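Local coordinates for endo-beta-1,2-glucanase (Talaromyces funiculosus, PDB 6IMU), which hydrolyses beta-1,2-glucosidic linkages within beta-1,2-glucan chains, acting as an endo-beta-1,2-glucanase, at residues N159-L164 and T221-Q226. Numbering follows the deposited sequence.
Sequences NRVPGL and TDIKNQ. With NAG (2-acetamido-2-deoxy-beta-D-glucopyranose), chain D.
Asn159 and Gln226 grip each other's backbones through their amide side chains, which cross at about a right angle. Asn159 OD1 accepts the N-H of Gln226 at 2.8 Å, almost in line with its C=O bond, while Gln226 OE1 takes Asn159 N at 2.9 Å, the donor lying well above the carbonyl plane. Gln226 reaches back because CG sits between its backbone N and carbonyl carbon (chi1 60°) and the chain then runs extended. Cut back to alanine, Gln226 would probably leave Asn159 N without this acceptor and Asn158 OD1 without its NE2 partner. Next along, Ile223 N gives a nearly straight bond to Asn159 O. Val161 N to Thr221 O and Thr221 N to Val161 O are both 3.0 Å. Val161 and Thr221 lie side by side on one face, where Phe210 of helix 186-210 packs on both; Val161 CG1 also meets Ile223 CD1 at 4.1 Å. On the other face Arg160 CG lies 3.6 Å from Asp222 OD1; Arg160 NE, however, makes its salt bridge with Glu240 OE1. Asn225, next to Gln226, carries an N-linked NAG on ND2. The whole is an antiparallel pairing of an edge strand with the central strand of a small three-stranded sheet, completed by strand 237-239.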
ATOM      1  N   ASN A 159     -16.136  16.463   6.246  1.00 28.46           N
ATOM      2  CA  ASN A 159     -16.625  17.054   4.994  1.00 29.46           C
ATOM      3  C   ASN A 159     -15.539  17.036   3.905  1.00 30.25           C
ATOM      4  O   ASN A 159     -15.536  17.885   3.018  1.00 30.96           O
ATOM      5  CB  ASN A 159     -17.120  18.486   5.225  1.00 29.61           C
ATOM      6  CG  ASN A 159     -18.284  18.548   6.192  1.00 28.89           C
ATOM      7  OD1 ASN A 159     -19.209  17.750   6.096  1.00 31.54           O
ATOM      8  ND2 ASN A 159     -18.248  19.491   7.118  1.00 29.22           N
ATOM      9  N   ARG A 160     -14.630  16.057   3.973  1.00 30.68           N
ATOM     10  CA  ARG A 160     -13.526  15.919   3.023  1.00 30.01           C
ATOM     11  C   ARG A 160     -13.305  14.429   2.775  1.00 30.86           C
ATOM     12  O   ARG A 160     -13.261  13.655   3.732  1.00 32.23           O
ATOM     13  CB  ARG A 160     -12.232  16.535   3.568  1.00 31.13           C
ATOM     14  CG  ARG A 160     -12.261  18.050   3.700  1.00 31.89           C
ATOM     15  CD  ARG A 160     -11.006  18.592   4.361  1.00 31.64           C
ATOM     16  NE  ARG A 160      -9.849  18.529   3.474  1.00 31.20           N
ATOM     17  CZ  ARG A 160      -8.678  17.972   3.776  1.00 31.99           C
ATOM     18  NH1 ARG A 160      -8.456  17.488   4.989  1.00 33.24           N
ATOM     19  NH2 ARG A 160      -7.722  17.913   2.863  1.00 30.43           N
ATOM     20  N   VAL A 161     -13.169  14.032   1.503  1.00 28.44           N
ATOM     21  CA  VAL A 161     -13.034  12.623   1.180  1.00 26.04           C
ATOM     22  C   VAL A 161     -11.994  12.462   0.072  1.00 24.33           C
ATOM     23  O   VAL A 161     -12.057  13.142  -0.952  1.00 23.34           O
ATOM     24  CB  VAL A 161     -14.399  11.990   0.836  1.00 26.29           C
ATOM     25  CG1 VAL A 161     -15.075  12.636  -0.364  1.00 26.51           C
ATOM     26  CG2 VAL A 161     -14.288  10.487   0.645  1.00 26.35           C
ATOM     27  N   PRO A 162     -10.987  11.573   0.263  1.00 23.19           N
ATOM     28  CA  PRO A 162      -9.906  11.392  -0.703  1.00 22.20           C
ATOM     29  C   PRO A 162     -10.199  10.252  -1.689  1.00 21.30           C
ATOM     30  O   PRO A 162     -10.576   9.145  -1.276  1.00 22.74           O
ATOM     31  CB  PRO A 162      -8.741  11.056   0.237  1.00 22.17           C
ATOM     32  CG  PRO A 162      -9.385  10.184   1.294  1.00 22.77           C
ATOM     33  CD  PRO A 162     -10.803  10.707   1.441  1.00 23.31           C
ATOM     34  N   GLY A 163     -10.043  10.543  -2.981  1.00 20.79           N
ATOM     35  CA  GLY A 163     -10.277   9.569  -4.046  1.00 20.07           C
ATOM     36  C   GLY A 163      -9.237   8.455  -4.046  1.00 19.45           C
ATOM     37  O   GLY A 163      -9.577   7.282  -4.205  1.00 19.12           O
ATOM     38  N   LEU A 164      -7.968   8.833  -3.863  1.00 18.97           N
ATOM     39  CA  LEU A 164      -6.835   7.902  -3.952  1.00 18.91           C
ATOM     40  C   LEU A 164      -7.041   6.729  -2.987  1.00 19.00           C
ATOM     41  O   LEU A 164      -6.982   5.579  -3.402  1.00 18.69           O
ATOM     42  CB  LEU A 164      -5.542   8.657  -3.635  1.00 19.63           C
ATOM     43  CG  LEU A 164      -4.243   7.861  -3.767  1.00 19.84           C
ATOM     44  CD1 LEU A 164      -3.103   8.785  -4.160  1.00 20.45           C
ATOM     45  CD2 LEU A 164      -3.908   7.133  -2.475  1.00 19.64           C
ATOM     46  N   THR A 221     -12.501  15.670  -2.419  1.00 24.44           N
ATOM     47  CA  THR A 221     -13.793  16.310  -2.616  1.00 24.77           C
ATOM     48  C   THR A 221     -14.243  16.934  -1.292  1.00 25.93           C
ATOM     49  O   THR A 221     -14.199  16.286  -0.247  1.00 25.24           O
ATOM     50  CB  THR A 221     -14.843  15.333  -3.157  1.00 24.63           C
ATOM     51  OG1 THR A 221     -14.469  15.004  -4.494  1.00 23.26           O
ATOM     52  CG2 THR A 221     -16.249  15.899  -3.139  1.00 24.60           C
ATOM     53  N   ASP A 222     -14.653  18.204  -1.373  1.00 27.44           N
ATOM     54  CA  ASP A 222     -15.234  18.945  -0.266  1.00 28.62           C
ATOM     55  C   ASP A 222     -16.753  18.771  -0.314  1.00 29.31           C
ATOM     56  O   ASP A 222     -17.380  19.046  -1.347  1.00 29.25           O
ATOM     57  CB  ASP A 222     -14.826  20.416  -0.326  1.00 28.52           C
ATOM     58  CG  ASP A 222     -13.338  20.604  -0.099  1.00 28.72           C
ATOM     59  OD1 ASP A 222     -12.757  19.769   0.622  1.00 28.84           O
ATOM     60  OD2 ASP A 222     -12.771  21.561  -0.653  1.00 28.91           O
ATOM     61  N   ILE A 223     -17.307  18.289   0.804  1.00 28.52           N
ATOM     62  CA  ILE A 223     -18.720  17.994   0.960  1.00 27.94           C
ATOM     63  C   ILE A 223     -19.355  19.171   1.704  1.00 29.63           C
ATOM     64  O   ILE A 223     -18.785  19.650   2.684  1.00 29.99           O
ATOM     65  CB  ILE A 223     -18.909  16.671   1.728  1.00 27.58           C
ATOM     66  CG1 ILE A 223     -18.044  15.543   1.150  1.00 27.82           C
ATOM     67  CG2 ILE A 223     -20.384  16.293   1.783  1.00 27.41           C
ATOM     68  CD1 ILE A 223     -17.982  14.303   2.012  1.00 27.30           C
ATOM     69  N   LYS A 224     -20.521  19.629   1.237  1.00 29.67           N
ATOM     70  CA  LYS A 224     -21.216  20.732   1.888  1.00 31.26           C
ATOM     71  C   LYS A 224     -21.464  20.351   3.349  1.00 29.35           C
ATOM     72  O   LYS A 224     -21.075  21.082   4.242  1.00 28.68           O
ATOM     73  CB  LYS A 224     -22.536  21.074   1.191  1.00 32.79           C
ATOM     74  CG  LYS A 224     -23.237  22.315   1.733  1.00 34.78           C
ATOM     75  CD  LYS A 224     -22.707  23.610   1.159  1.00 36.39           C
ATOM     76  CE  LYS A 224     -23.509  24.086  -0.034  1.00 36.52           C
ATOM     77  NZ  LYS A 224     -22.924  25.304  -0.638  1.00 37.73           N
ATOM     78  N   ASN A 225     -22.082  19.182   3.565  1.00 28.52           N
ATOM     79  CA  ASN A 225     -22.379  18.704   4.894  1.00 28.84           C
ATOM     80  C   ASN A 225     -22.559  17.177   4.872  1.00 27.97           C
ATOM     81  O   ASN A 225     -23.525  16.646   4.320  1.00 26.63           O
ATOM     82  CB  ASN A 225     -23.578  19.460   5.468  1.00 29.72           C
ATOM     83  CG  ASN A 225     -23.890  19.104   6.904  1.00 31.15           C
ATOM     84  OD1 ASN A 225     -23.547  18.023   7.363  1.00 31.00           O
ATOM     85  ND2 ASN A 225     -24.534  20.020   7.614  1.00 33.57           N
ATOM     86  N   GLN A 226     -21.608  16.493   5.517  1.00 26.83           N
ATOM     87  CA  GLN A 226     -21.514  15.030   5.581  1.00 27.29           C
ATOM     88  C   GLN A 226     -22.769  14.402   6.212  1.00 27.44           C
ATOM     89  O   GLN A 226     -23.043  13.211   5.996  1.00 26.83           O
ATOM     90  CB  GLN A 226     -20.249  14.636   6.354  1.00 28.30           C
ATOM     91  CG  GLN A 226     -20.211  15.163   7.789  1.00 28.06           C
ATOM     92  CD  GLN A 226     -18.854  15.037   8.438  1.00 28.79           C
ATOM     93  OE1 GLN A 226     -17.859  14.708   7.801  1.00 27.96           O
ATOM     94  NE2 GLN A 226     -18.806  15.309   9.732  1.00 29.18           N
TER
HETATM   95  C1  NAG D 602     -24.945  19.802   8.967  1.00 37.41           C
HETATM   96  C2  NAG D 602     -25.181  21.075   9.802  1.00 39.49           C
HETATM   97  C3  NAG D 602     -25.813  20.718  11.151  1.00 38.82           C
HETATM   98  C4  NAG D 602     -27.070  19.902  10.903  1.00 38.26           C
HETATM   99  C5  NAG D 602     -26.680  18.656  10.118  1.00 38.00           C
HETATM  100  C6  NAG D 602     -27.826  17.671   9.947  1.00 37.21           C
HETATM  101  C7  NAG D 602     -23.752  23.080   9.704  1.00 45.06           C
HETATM  102  C8  NAG D 602     -22.462  23.685  10.173  1.00 44.47           C
HETATM  103  N2  NAG D 602     -23.949  21.803  10.061  1.00 42.77           N
HETATM  104  O3  NAG D 602     -26.120  21.896  11.907  1.00 40.79           O
HETATM  105  O4  NAG D 602     -27.673  19.523  12.136  1.00 39.29           O
HETATM  106  O5  NAG D 602     -26.188  19.094   8.852  1.00 36.80           O
HETATM  107  O6  NAG D 602     -29.025  18.396   9.685  1.00 38.09           O
HETATM  108  O7  NAG D 602     -24.560  23.733   9.057  1.00 47.54           O